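Local coordinates for protein trehalose monomycolate transport factor A (Mycolicibacterium smegmatis MC2 155, PDB 6T84) that is required for MmpL3-dependent transport of trehalose monomycolate to the cell wall, and for growth and cell elongation, through its N-terminal domain, which interacts with MmpL3, at residues 15-20 / 157-162; 48-53 / 66-71; 73-78 / 148-153. One frame throughout, in Å; residues are numbered along the deposited sequence.

Interaction 1: 15-20 / 157-162; sequences KSWAKS and SNRAQW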
loop_
_atom_site.group_PDB
_atom_site.type_symbol
_atom_site.label_atom_id
_atom_site.label_comp_id
_atom_site.label_asym_id
_atom_site.label_seq_id
_atom_site.Cartn_x
_atom_site.Cartn_y
_atom_site.Cartn_z
ATOM N N LYS A 15 -9.755 -16.411 -4.538
ATOM C CA LYS A 15 -10.008 -17.468 -3.547
ATOM C C LYS A 15 -8.921 -18.550 -3.569
ATOM O O LYS A 15 -8.486 -19.019 -2.503
ATOM C CB LYS A 15 -11.416 -18.072 -3.799
ATOM C CG LYS A 15 -12.055 -18.680 -2.560
ATOM C CD LYS A 15 -13.454 -19.224 -2.874
ATOM C CE LYS A 15 -14.416 -18.149 -3.375
ATOM N NZ LYS A 15 -15.846 -18.616 -3.374
ATOM N N SER A 16 -8.478 -18.973 -4.765
ATOM C CA SER A 16 -7.397 -19.951 -4.851
ATOM C C SER A 16 -6.118 -19.415 -4.217
ATOM O O SER A 16 -5.403 -20.146 -3.515
ATOM C CB SER A 16 -7.138 -20.332 -6.322
ATOM O OG SER A 16 -6.018 -21.231 -6.477
ATOM N N TRP A 17 -5.781 -18.157 -4.498
ATOM C CA TRP A 17 -4.574 -17.560 -3.948
ATOM C C TRP A 17 -4.671 -17.439 -2.434
ATOM O O TRP A 17 -3.696 -17.732 -1.734
ATOM C CB TRP A 17 -4.404 -16.208 -4.616
ATOM C CG TRP A 17 -3.273 -15.405 -4.138
ATOM C CD1 TRP A 17 -1.944 -15.559 -4.473
ATOM C CD2 TRP A 17 -3.326 -14.286 -3.250
ATOM N NE1 TRP A 17 -1.191 -14.603 -3.858
ATOM C CE2 TRP A 17 -2.007 -13.798 -3.117
ATOM C CE3 TRP A 17 -4.371 -13.631 -2.561
ATOM C CZ2 TRP A 17 -1.684 -12.702 -2.326
ATOM C CZ3 TRP A 17 -4.062 -12.545 -1.781
ATOM C CH2 TRP A 17 -2.718 -12.086 -1.665
ATOM N N ALA A 18 -5.835 -17.047 -1.919
ATOM C CA ALA A 18 -6.034 -17.010 -0.474
ATOM C C ALA A 18 -5.787 -18.387 0.128
ATOM O O ALA A 18 -5.097 -18.535 1.150
ATOM C CB ALA A 18 -7.464 -16.567 -0.158
ATOM N N LYS A 19 -6.323 -19.431 -0.503
ATOM C CA LYS A 19 -6.111 -20.792 0.010
ATOM C C LYS A 19 -4.618 -21.155 0.011
ATOM O O LYS A 19 -4.122 -21.729 0.975
ATOM C CB LYS A 19 -6.913 -21.803 -0.827
ATOM C CG LYS A 19 -6.695 -23.249 -0.427
ATOM C CD LYS A 19 -7.406 -24.150 -1.456
ATOM C CE LYS A 19 -7.386 -25.618 -1.007
ATOM N NZ LYS A 19 -8.094 -26.506 -1.979
ATOM N N SER A 20 -3.877 -20.822 -1.048
ATOM C CA SER A 20 -2.444 -21.128 -1.047
ATOM C C SER A 20 -1.755 -20.522 0.165
ATOM O O SER A 20 -0.876 -21.140 0.751
ATOM C CB SER A 20 -1.791 -20.559 -2.303
ATOM O OG SER A 20 -2.164 -21.260 -3.496
ATOM N N SER A 157 -4.351 -6.803 -12.077
ATOM C CA SER A 157 -3.191 -7.571 -11.679
ATOM C C SER A 157 -3.599 -9.030 -11.481
ATOM O O SER A 157 -4.746 -9.341 -11.186
ATOM C CB SER A 157 -2.634 -7.006 -10.365
ATOM O OG SER A 157 -2.117 -5.702 -10.563
ATOM N N ASN A 158 -2.626 -9.927 -11.595
ATOM C CA ASN A 158 -2.854 -11.364 -11.540
ATOM C C ASN A 158 -2.168 -11.946 -10.327
ATOM O O ASN A 158 -1.533 -11.203 -9.575
ATOM C CB ASN A 158 -2.390 -12.027 -12.837
ATOM C CG ASN A 158 -0.880 -11.869 -13.111
ATOM O OD1 ASN A 158 -0.066 -11.705 -12.206
ATOM N ND2 ASN A 158 -0.512 -11.904 -14.386
ATOM N N ARG A 159 -2.272 -13.290 -10.136
ATOM C CA ARG A 159 -1.768 -13.854 -8.880
ATOM C C ARG A 159 -0.282 -13.688 -8.686
ATOM O O ARG A 159 0.158 -13.481 -7.553
ATOM C CB ARG A 159 -2.215 -15.299 -8.571
ATOM C CG ARG A 159 -1.508 -16.380 -9.268
ATOM C CD ARG A 159 -2.002 -17.733 -8.768
ATOM N NE ARG A 159 -1.492 -18.112 -7.445
ATOM C CZ ARG A 159 -2.039 -19.057 -6.657
ATOM N NH1 ARG A 159 -3.170 -19.722 -7.008
ATOM N NH2 ARG A 159 -1.492 -19.317 -5.493
ATOM N N ALA A 160 0.497 -13.738 -9.761
ATOM C CA ALA A 160 1.922 -13.465 -9.618
ATOM C C ALA A 160 2.136 -12.025 -9.151
ATOM O O ALA A 160 3.000 -11.777 -8.316
ATOM C CB ALA A 160 2.662 -13.724 -10.953
ATOM N N GLN A 161 1.329 -11.084 -9.640
ATOM C CA GLN A 161 1.444 -9.704 -9.183
ATOM C C GLN A 161 0.962 -9.545 -7.739
ATOM O O GLN A 161 1.514 -8.711 -7.005
ATOM C CB GLN A 161 0.687 -8.767 -10.108
ATOM C CG GLN A 161 1.560 -8.562 -11.368
ATOM C CD GLN A 161 0.799 -8.010 -12.543
ATOM O OE1 GLN A 161 -0.339 -8.391 -12.787
ATOM N NE2 GLN A 161 1.439 -7.117 -13.299
ATOM N N TRP A 162 -0.037 -10.330 -7.304
ATOM C CA TRP A 162 -0.426 -10.276 -5.890
ATOM C C TRP A 162 0.703 -10.777 -5.017
ATOM O O TRP A 162 1.016 -10.151 -3.994
ATOM C CB TRP A 162 -1.708 -11.092 -5.623
ATOM C CG TRP A 162 -2.864 -10.716 -6.517
ATOM C CD1 TRP A 162 -3.069 -9.514 -7.145
ATOM C CD2 TRP A 162 -3.935 -11.584 -6.925
ATOM N NE1 TRP A 162 -4.216 -9.586 -7.915
ATOM C CE2 TRP A 162 -4.754 -10.849 -7.814
ATOM C CE3 TRP A 162 -4.268 -12.924 -6.635
ATOM C CZ2 TRP A 162 -5.888 -11.413 -8.443
ATOM C CZ3 TRP A 162 -5.410 -13.467 -7.215
ATOM C CH2 TRP A 162 -6.210 -12.714 -8.112
#
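One face of the Trp17 indole receives the edge of Trp162, a T-shaped (edge-to-face) pair with planes 70° apart. Trp162 CE3 comes within 3.7 Å of Trp17 CG, and on the same face Trp162 CB makes a CH-pi contact, 4.0 Å from the centroid of the six-membered ring of Trp17. Trp162 rests one of its own faces on Asn158 O and Arg159 CA, in the first turn of helix 159-175. The guanidinium of Arg159 has Trp17 CA over one face, while the hydroxyls of Ser16 and Ser20 lie at its edge. It stands nearly perpendicular to the Trp17 ring, and its NH2 approaches that ring obliquely, 3.9 Å from Trp17 CD1.

Trp17 faces the other helix, and CG anti to the backbone N (chi1 177°) starts the indole in that direction. Its indole N-H is used by Asp163, the next residue of the facing helix. Arg159 NH2 donates to Ser20 OG over 2.9 Å, a bond lying within the guanidinium plane. That from Arg159 NH1 to Ser16 OG is weak and, because Ser16 has a second conformer, doubtful. A capping box starts the helix: Gln161 N gives to Asn158 OD1 at 3.0 Å, and Asn158 N gives to Gln161 OE1.

The contact thus joins helix 10-21 to the start of helix 159-175 through a tryptophan pair beside the Arg159-Ser20 bond. A small serine suits the broad, flat arginine end, and since Ser20 is neutral, the grip is by directional hydrogen bonding and not by a salt bridge.

Interaction 2: 48-53 / 66-71; sequences TAKNVV and DIEEVA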
loop_
_atom_site.group_PDB
_atom_site.type_symbol
_atom_site.label_atom_id
_atom_site.label_comp_id
_atom_site.label_asym_id
_atom_site.label_seq_id
_atom_site.Cartn_x
_atom_site.Cartn_y
_atom_site.Cartn_z
ATOM N N THR A 48 -17.327 -0.352 -1.414
ATOM C CA THR A 48 -16.955 -1.347 -0.431
ATOM C C THR A 48 -15.848 -2.205 -1.005
ATOM O O THR A 48 -15.695 -2.336 -2.223
ATOM C CB THR A 48 -18.107 -2.281 -0.088
ATOM O OG1 THR A 48 -18.470 -2.984 -1.271
ATOM C CG2 THR A 48 -19.332 -1.518 0.434
ATOM N N ALA A 49 -15.134 -2.844 -0.107
ATOM C CA ALA A 49 -14.018 -3.715 -0.461
ATOM C C ALA A 49 -14.575 -5.033 -0.989
ATOM O O ALA A 49 -15.485 -5.632 -0.377
ATOM C CB ALA A 49 -13.178 -3.950 0.788
ATOM N N LYS A 50 -14.052 -5.506 -2.118
ATOM C CA LYS A 50 -14.519 -6.760 -2.702
ATOM C C LYS A 50 -13.363 -7.716 -2.883
ATOM O O LYS A 50 -12.200 -7.312 -2.959
ATOM C CB LYS A 50 -15.247 -6.552 -4.043
ATOM C CG LYS A 50 -16.589 -5.849 -3.824
ATOM C CD LYS A 50 -17.471 -5.911 -5.019
ATOM C CE LYS A 50 -18.816 -5.240 -4.674
ATOM N NZ LYS A 50 -19.596 -4.851 -5.872
ATOM N N ASN A 51 -13.695 -8.998 -3.060
ATOM C CA ASN A 51 -12.676 -10.048 -3.223
ATOM C C ASN A 51 -11.591 -9.911 -2.155
ATOM O O ASN A 51 -10.392 -9.736 -2.428
ATOM C CB ASN A 51 -12.054 -10.005 -4.623
ATOM C CG ASN A 51 -12.990 -10.448 -5.657
ATOM O OD1 ASN A 51 -13.632 -11.469 -5.500
ATOM N ND2 ASN A 51 -13.062 -9.712 -6.770
ATOM N N VAL A 52 -12.065 -9.940 -0.919
ATOM C CA VAL A 52 -11.267 -9.577 0.246
ATOM C C VAL A 52 -10.524 -10.806 0.752
ATOM O O VAL A 52 -11.116 -11.890 0.928
ATOM C CB VAL A 52 -12.186 -9.011 1.335
ATOM C CG1 VAL A 52 -11.343 -8.623 2.587
ATOM C CG2 VAL A 52 -12.969 -7.809 0.809
ATOM N N VAL A 53 -9.231 -10.637 1.061
ATOM C CA VAL A 53 -8.426 -11.710 1.607
ATOM C C VAL A 53 -7.814 -11.180 2.905
ATOM O O VAL A 53 -7.232 -10.076 2.929
ATOM C CB VAL A 53 -7.324 -12.136 0.603
ATOM C CG1 VAL A 53 -6.438 -13.231 1.218
ATOM C CG2 VAL A 53 -7.981 -12.649 -0.682
ATOM N N ASP A 66 -10.157 -5.452 -3.545
ATOM C CA ASP A 66 -10.358 -4.625 -4.722
ATOM C C ASP A 66 -11.294 -3.474 -4.369
ATOM O O ASP A 66 -12.255 -3.650 -3.613
ATOM C CB ASP A 66 -10.995 -5.433 -5.863
ATOM C CG ASP A 66 -10.155 -6.612 -6.284
ATOM O OD1 ASP A 66 -8.916 -6.576 -6.108
ATOM O OD2 ASP A 66 -10.735 -7.566 -6.848
ATOM N N ILE A 67 -10.995 -2.307 -4.920
ATOM C CA ILE A 67 -11.915 -1.175 -4.936
ATOM C C ILE A 67 -12.347 -1.044 -6.384
ATOM O O ILE A 67 -11.555 -0.630 -7.230
ATOM C CB ILE A 67 -11.218 0.113 -4.462
ATOM C CG1 ILE A 67 -10.522 -0.152 -3.103
ATOM C CG2 ILE A 67 -12.212 1.277 -4.433
ATOM C CD1 ILE A 67 -9.780 1.062 -2.542
ATOM N N GLU A 68 -13.598 -1.401 -6.688
ATOM C CA GLU A 68 -14.002 -1.611 -8.090
ATOM C C GLU A 68 -13.512 -0.538 -9.057
ATOM O O GLU A 68 -13.698 0.660 -8.827
ATOM C CB GLU A 68 -15.516 -1.702 -8.189
ATOM C CG GLU A 68 -16.080 -3.040 -7.786
ATOM C CD GLU A 68 -17.575 -2.980 -7.622
ATOM O OE1 GLU A 68 -18.287 -3.113 -8.635
ATOM O OE2 GLU A 68 -18.038 -2.766 -6.484
ATOM N N GLU A 69 -12.893 -0.997 -10.145
ATOM C CA GLU A 69 -12.383 -0.135 -11.212
ATOM C C GLU A 69 -11.445 0.962 -10.699
ATOM O O GLU A 69 -11.325 2.028 -11.307
ATOM C CB GLU A 69 -13.529 0.448 -12.040
ATOM C CG GLU A 69 -14.472 -0.609 -12.597
ATOM C CD GLU A 69 -15.653 -0.004 -13.334
ATOM O OE1 GLU A 69 -15.812 1.238 -13.287
ATOM O OE2 GLU A 69 -16.420 -0.769 -13.962
ATOM N N VAL A 70 -10.769 0.726 -9.577
ATOM C CA VAL A 70 -9.816 1.714 -9.080
ATOM C C VAL A 70 -8.469 1.036 -8.853
ATOM O O VAL A 70 -7.439 1.415 -9.457
ATOM C CB VAL A 70 -10.280 2.384 -7.777
ATOM C CG1 VAL A 70 -9.148 3.235 -7.201
ATOM C CG2 VAL A 70 -11.526 3.237 -8.000
ATOM N N ALA A 71 -8.463 0.044 -7.971
ATOM C CA ALA A 71 -7.198 -0.551 -7.574
ATOM C C ALA A 71 -7.442 -1.842 -6.816
ATOM O O ALA A 71 -8.492 -2.026 -6.194
ATOM C CB ALA A 71 -6.439 0.378 -6.614
HETATM O O HOH W 1 -15.295 -2.777 -4.724
HETATM O O HOH W 2 -13.343 -7.077 -7.641
#
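Lys50 and Asp66 face each other as an antiparallel hydrogen-bonded pair. Lys50 N gives to Asp66 O at 3.0 Å, and Asp66 N returns a bond to Lys50 O at 2.8 Å. Both side chains rise from the same face of the sheet, but their ends go to different partners.

The charged contact is made by the extended Lys50 chain, whose NZ forms a salt bridge 2.7 Å from Glu68 OE2, arriving from above the carboxylate plane. A long lysine suits this place because it can span from the strand to the turn after Ile67. Glu68 is poorly ordered, so this outer link is probably mobile.

Among the side-chain hydrogen bonds, Asn51 ND2 donates to Asp66 OD2 over 3.2 Å, reaching it on the anti side with amide and carboxylate planes 76° apart. Asn51 has a second conformer, so this bond describes one of two states. The other oxygen, OD1 of Asp66, takes a salt bridge from Arg14 and a hydrogen bond from Thr72, which probably helps to balance the charge of the buried Asp66. Asn51 OD1 turns instead to the hydroxyl of Tyr25.

Water also joins the segments. One molecule accepts from Glu68 N and lies 2.6 Å from Thr48 O; another donates to Asp66 OD2 and meets Asn51 ND2 weakly.

In 66-71, Val70 and Ala71 both face Ile67, whose O accepts from both their N atoms: a classic beta bulge. Asn51 has positive phi (47°), a conformation asparagine tolerates well, and there the chain turns a corner from strand 49-50, paired with 28-29, into strand 52-57. The Lys50-Asp66 pair thus sits beside that corner, at the open end of the beta hairpin of strands 52-57 and 60-67.

Interaction 3: 73-78 / 148-153; sequences VIALHR and WTLVAM. With SO4 (sulfate ion), chain C.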
loop_
_atom_site.group_PDB
_atom_site.type_symbol
_atom_site.label_atom_id
_atom_site.label_comp_id
_atom_site.label_asym_id
_atom_site.label_seq_id
_atom_site.Cartn_x
_atom_site.Cartn_y
_atom_site.Cartn_z
ATOM N N VAL A 73 -5.644 -3.279 -3.491
ATOM C CA VAL A 73 -4.839 -2.735 -2.398
ATOM C C VAL A 73 -4.383 -3.864 -1.493
ATOM O O VAL A 73 -5.164 -4.764 -1.162
ATOM C CB VAL A 73 -5.654 -1.699 -1.594
ATOM C CG1 VAL A 73 -4.822 -1.157 -0.448
ATOM C CG2 VAL A 73 -6.086 -0.564 -2.533
ATOM N N ILE A 74 -3.141 -3.774 -1.021
ATOM C CA ILE A 74 -2.617 -4.651 0.020
ATOM C C ILE A 74 -2.227 -3.756 1.182
ATOM O O ILE A 74 -1.455 -2.801 0.992
ATOM C CB ILE A 74 -1.384 -5.423 -0.500
ATOM C CG1 ILE A 74 -1.767 -6.287 -1.702
ATOM C CG2 ILE A 74 -0.742 -6.259 0.629
ATOM C CD1 ILE A 74 -0.490 -6.937 -2.395
ATOM N N ALA A 75 -2.817 -4.010 2.368
ATOM C CA ALA A 75 -2.536 -3.227 3.577
ATOM C C ALA A 75 -1.880 -4.123 4.610
ATOM O O ALA A 75 -2.446 -5.160 4.965
ATOM C CB ALA A 75 -3.814 -2.662 4.189
ATOM N N LEU A 76 -0.702 -3.724 5.103
ATOM C CA LEU A 76 0.059 -4.507 6.073
ATOM C C LEU A 76 0.168 -3.763 7.400
ATOM O O LEU A 76 0.525 -2.584 7.427
ATOM C CB LEU A 76 1.458 -4.789 5.537
ATOM C CG LEU A 76 2.445 -5.522 6.474
ATOM C CD1 LEU A 76 1.961 -6.942 6.771
ATOM C CD2 LEU A 76 3.905 -5.578 5.840
ATOM N N HIS A 77 -0.163 -4.439 8.493
ATOM C CA HIS A 77 -0.119 -3.758 9.782
ATOM C C HIS A 77 1.305 -3.477 10.255
ATOM O O HIS A 77 2.191 -4.323 10.144
ATOM C CB HIS A 77 -0.831 -4.616 10.834
ATOM C CG HIS A 77 -1.003 -3.910 12.137
ATOM N ND1 HIS A 77 -0.245 -4.197 13.264
ATOM C CD2 HIS A 77 -1.885 -2.948 12.509
ATOM C CE1 HIS A 77 -0.640 -3.420 14.259
ATOM N NE2 HIS A 77 -1.633 -2.655 13.831
ATOM N N ARG A 78 1.522 -2.270 10.790
ATOM C CA ARG A 78 2.839 -1.858 11.302
ATOM C C ARG A 78 2.943 -2.163 12.789
ATOM O O ARG A 78 1.994 -1.957 13.573
ATOM C CB ARG A 78 3.020 -0.351 11.194
ATOM C CG ARG A 78 3.037 0.243 9.805
ATOM C CD ARG A 78 3.035 1.781 9.910
ATOM N NE ARG A 78 4.240 2.257 10.597
ATOM C CZ ARG A 78 5.376 2.478 9.955
ATOM N NH1 ARG A 78 5.416 2.284 8.636
ATOM N NH2 ARG A 78 6.454 2.886 10.612
ATOM N N TRP A 148 -0.408 1.292 9.370
ATOM C CA TRP A 148 -0.510 0.443 8.188
ATOM C C TRP A 148 0.429 0.954 7.097
ATOM O O TRP A 148 0.652 2.158 6.992
ATOM C CB TRP A 148 -1.928 0.535 7.634
ATOM C CG TRP A 148 -2.923 -0.049 8.572
ATOM C CD1 TRP A 148 -3.565 0.614 9.568
ATOM C CD2 TRP A 148 -3.292 -1.415 8.671
ATOM N NE1 TRP A 148 -4.342 -0.250 10.271
ATOM C CE2 TRP A 148 -4.215 -1.510 9.744
ATOM C CE3 TRP A 148 -2.940 -2.572 7.970
ATOM C CZ2 TRP A 148 -4.797 -2.725 10.141
ATOM C CZ3 TRP A 148 -3.539 -3.773 8.312
ATOM C CH2 TRP A 148 -4.462 -3.845 9.408
ATOM N N THR A 149 0.950 0.051 6.295
ATOM C CA THR A 149 1.692 0.399 5.079
ATOM C C THR A 149 0.928 -0.308 3.967
ATOM O O THR A 149 0.555 -1.491 4.110
ATOM C CB THR A 149 3.131 -0.163 5.154
ATOM O OG1 THR A 149 3.816 0.422 6.290
ATOM C CG2 THR A 149 3.956 0.121 3.877
ATOM N N LEU A 150 0.705 0.412 2.844
ATOM C CA LEU A 150 -0.189 -0.034 1.777
ATOM C C LEU A 150 0.450 0.100 0.404
ATOM O O LEU A 150 1.279 0.997 0.154
ATOM C CB LEU A 150 -1.476 0.809 1.779
ATOM C CG LEU A 150 -2.271 0.769 3.116
ATOM C CD1 LEU A 150 -1.891 2.001 3.965
ATOM C CD2 LEU A 150 -3.750 0.730 2.863
ATOM N N VAL A 151 0.035 -0.790 -0.487
ATOM C CA VAL A 151 0.397 -0.737 -1.899
ATOM C C VAL A 151 -0.882 -0.843 -2.726
ATOM O O VAL A 151 -1.711 -1.731 -2.487
ATOM C CB VAL A 151 1.370 -1.878 -2.266
ATOM C CG1 VAL A 151 1.552 -1.965 -3.828
ATOM C CG2 VAL A 151 2.718 -1.776 -1.462
ATOM N N ALA A 152 -1.029 0.039 -3.721
ATOM C CA ALA A 152 -2.135 -0.013 -4.658
ATOM C C ALA A 152 -1.597 -0.409 -6.021
ATOM O O ALA A 152 -0.565 0.124 -6.478
ATOM C CB ALA A 152 -2.876 1.323 -4.742
ATOM N N MET A 153 -2.253 -1.363 -6.666
ATOM C CA MET A 153 -1.913 -1.809 -8.011
ATOM C C MET A 153 -3.162 -1.875 -8.872
ATOM O O MET A 153 -4.289 -1.846 -8.363
ATOM C CB MET A 153 -1.233 -3.193 -7.951
ATOM C CG MET A 153 -2.107 -4.355 -7.494
ATOM S SD MET A 153 -1.227 -5.936 -7.295
ATOM C CE MET A 153 -0.503 -5.652 -5.710
HETATM S S SO4 C . -5.969 1.740 13.159
HETATM O O1 SO4 C . -4.933 2.763 12.934
HETATM O O2 SO4 C . -6.383 1.786 14.565
HETATM O O3 SO4 C . -7.134 2.002 12.310
HETATM O O4 SO4 C . -5.525 0.406 12.961
#
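His77 CG is anti to its backbone N (chi1 -172°) and Trp148 CG is anti to its carbonyl carbon (chi1 -66°), and the two side chains meet on one face of their strand pair. The imidazole turns its edge to the face of the indole in a T-shaped (edge-to-face) pair with planes at 78°. His77 CD2 lies 3.8 Å from Trp148 CZ2, and His77 CB sits 4.0 Å from the centroid of the indole's six-membered ring, a CH-pi contact. His77 ND1 is bonded to Glu60.

On this face Ala75 is small enough to admit both large neighbours, its CB 3.6 Å from Leu150 CD2 and 3.9 Å from Trp148 CE3. The backbones zip antiparallel: Ile74 with Val151 and Leu76 with Thr149 are hydrogen-bonded pairs, the shortest bond running 2.7 Å from Leu76 N to Thr149 O. Val169 of helix 159-175 packs on Ile74 and Val151 on the other face.

Trp148 NE1 donates to O4 of a sulfate ion at 3.0 Å. The sulfate, probably from the crystallisation liquor and so no evidence of a natural ligand, also binds Asn147. Trp148's backbone N is buried with no partner in the model, probably at some energetic cost.

Overall arrangement
Interactions 2 and 3 follow one another along the chain, and both lie inside the loop that interaction 1 closes. Their centres are about 13 Å apart and both reach the large antiparallel sheet, where strands 60-67 and 71-77 are neighbours; Ala71 CB comes 4.1 Å from Ala152 CB. Interaction 1 sits about 14 Å from interaction 2 and about 16 Å from interaction 3, centre to centre. Helix 10-21 leans on the sheet through Ala18 CB, 3.8 Å from Val53 CG1, and its Arg14 reaches both Trp162 and Asp66. Strand 148-153 leads into helix 159-175, which lies over the sheet: Trp162 O is 3.9 Å from Ile74 CD1. The sulfate belongs to interaction 3.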